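Local atomic coordinates of probable serine protease HTRA3 (Homo sapiens, PDB entry 2P3W), a protein that probably cleaves proteins as an HtrA-family serine protease and binds peptides through its PDZ domain. Residues A[80-85]-A[96-100]. Numbering follows the deposited sequence. Where two conformers were deposited one is given.
Sequences ESPLLL and FSIAP
L83 to L85 and F96 to I98 pair as antiparallel strands, their short axes 4.7 Å apart at closest approach and their directions 150° apart. Two hydrogen-bonded pairs, L83 with I98 and L85 with F96, share four backbone bonds. I98 N to L83 O is nearly straight, with 176° at the hydrogen. L83 N reaches I98 O from above the carbonyl plane. The non-hydrogen-bonded pair L84 with S97 lies between them, and the CA of L84 lies 3.3 Å from F96 O in a CA-H...O contact.

L83, L85, F96 and I98 share one face. There L85 and I98 cross at about a right angle, with L85 CD1 4.0 Å from I98 CG1. I98 sets CG1 anti to its carbonyl carbon (chi1 -55°), where it meets L85. L83, L85 and I98 are buried on this face, where L85 also meets I53, I59 and V62. The ring of F96 turns away from 80-85 and touches V87 and R89. L84 and S97 lie on the other, exposed face.

Before the strand, the peptide bond leading into P82 is cis. P82 CB rests 4.0 Å from A99 CB. P100 packs its ring against the loop at E80 and S81, with CG 3.7 Å from E80 O. One water joins S81 OG to P100 O, and donates to the latter. The carboxylate of E80 is held elsewhere, by a salt bridge to R65 and a hydrogen bond to N63.

The pairing belongs to the beta hairpin of strands 83-89 and 92-103. Strand 83-89 follows helix 70-79, as a strand follows the second main helix in PDZ domains generally. Its hairpin with 92-103 is consistent with the PDZ form of HtrA proteases.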
loop_
_atom_site.group_PDB
_atom_site.type_symbol
_atom_site.label_atom_id
_atom_site.label_comp_id
_atom_site.label_asym_id
_atom_site.label_seq_id
_atom_site.Cartn_x
_atom_site.Cartn_y
_atom_site.Cartn_z
ATOM N N GLU A 80 8.079 13.005 12.608
ATOM C CA GLU A 80 8.333 12.482 13.938
ATOM C C GLU A 80 8.699 10.995 13.872
ATOM O O GLU A 80 8.327 10.281 12.961
ATOM C CB GLU A 80 7.103 12.664 14.783
ATOM C CG GLU A 80 6.797 14.152 15.010
ATOM C CD GLU A 80 5.443 14.339 15.616
ATOM O OE1 GLU A 80 5.323 14.160 16.842
ATOM O OE2 GLU A 80 4.504 14.675 14.855
ATOM N N SER A 81 9.486 10.565 14.852
ATOM C CA SER A 81 9.918 9.193 14.943
ATOM C C SER A 81 10.367 8.847 16.363
ATOM O O SER A 81 11.255 9.531 16.934
ATOM C CB SER A 81 11.085 8.948 13.993
ATOM O OG SER A 81 11.408 7.557 13.943
ATOM N N PRO A 82 9.775 7.787 16.954
ATOM C CA PRO A 82 8.669 6.977 16.490
ATOM C C PRO A 82 7.383 7.757 16.751
ATOM O O PRO A 82 7.433 8.863 17.300
ATOM C CB PRO A 82 8.734 5.736 17.387
ATOM C CG PRO A 82 9.263 6.295 18.663
ATOM C CD PRO A 82 10.251 7.358 18.274
ATOM N N LEU A 83 6.262 7.143 16.423
ATOM C CA LEU A 83 4.927 7.677 16.662
ATOM C C LEU A 83 4.231 6.835 17.730
ATOM O O LEU A 83 4.033 5.615 17.544
ATOM C CB LEU A 83 4.109 7.618 15.369
ATOM C CG LEU A 83 4.663 8.329 14.112
ATOM C CD1 LEU A 83 3.592 8.292 13.009
ATOM C CD2 LEU A 83 5.028 9.710 14.429
ATOM N N LEU A 84 3.842 7.493 18.828
ATOM C CA LEU A 84 3.001 6.873 19.847
ATOM C C LEU A 84 1.549 7.059 19.416
ATOM O O LEU A 84 0.993 8.142 19.535
ATOM C CB LEU A 84 3.302 7.480 21.221
ATOM C CG LEU A 84 4.727 7.277 21.746
ATOM C CD1 LEU A 84 5.002 8.174 22.929
ATOM C CD2 LEU A 84 4.979 5.829 22.122
ATOM N N LEU A 85 0.951 5.982 18.908
ATOM C CA LEU A 85 -0.371 6.045 18.286
ATOM C C LEU A 85 -1.406 5.452 19.224
ATOM O O LEU A 85 -1.253 4.311 19.639
ATOM C CB LEU A 85 -0.386 5.295 16.955
ATOM C CG LEU A 85 0.546 5.834 15.843
ATOM C CD1 LEU A 85 0.467 5.039 14.577
ATOM C CD2 LEU A 85 0.239 7.295 15.572
ATOM N N PHE A 96 0.340 2.055 20.685
ATOM C CA PHE A 96 1.379 1.413 19.864
ATOM C C PHE A 96 2.534 2.410 19.688
ATOM O O PHE A 96 2.319 3.606 19.708
ATOM C CB PHE A 96 0.854 1.038 18.479
ATOM C CG PHE A 96 -0.258 0.026 18.493
ATOM C CD1 PHE A 96 0.012 -1.306 18.673
ATOM C CD2 PHE A 96 -1.581 0.430 18.400
ATOM C CE1 PHE A 96 -1.018 -2.254 18.731
ATOM C CE2 PHE A 96 -2.615 -0.517 18.435
ATOM C CZ PHE A 96 -2.326 -1.854 18.598
ATOM N N SER A 97 3.762 1.897 19.587
ATOM C CA SER A 97 4.890 2.756 19.244
ATOM C C SER A 97 5.440 2.266 17.919
ATOM O O SER A 97 6.010 1.204 17.793
ATOM C CB SER A 97 5.965 2.829 20.318
ATOM O OG SER A 97 6.919 3.805 19.930
ATOM N N ILE A 98 5.166 3.067 16.905
ATOM C CA ILE A 98 5.393 2.682 15.519
ATOM C C ILE A 98 6.443 3.600 14.942
ATOM O O ILE A 98 6.180 4.778 14.701
ATOM C CB ILE A 98 4.104 2.805 14.640
ATOM C CG1 ILE A 98 2.923 2.002 15.247
ATOM C CG2 ILE A 98 4.405 2.368 13.234
ATOM C CD1 ILE A 98 3.185 0.516 15.415
ATOM N N ALA A 99 7.650 3.074 14.732
ATOM C CA ALA A 99 8.709 3.842 14.083
ATOM C C ALA A 99 8.605 3.826 12.558
ATOM O O ALA A 99 8.684 2.746 11.957
ATOM C CB ALA A 99 10.089 3.257 14.503
ATOM N N PRO A 100 8.433 5.002 11.916
ATOM C CA PRO A 100 8.421 4.985 10.443
ATOM C C PRO A 100 9.702 4.389 9.882
ATOM O O PRO A 100 10.776 4.705 10.351
ATOM C CB PRO A 100 8.289 6.480 10.059
ATOM C CG PRO A 100 7.609 7.108 11.252
ATOM C CD PRO A 100 8.164 6.348 12.463
HETATM O O HOH W 1 11.945 6.943 11.387
#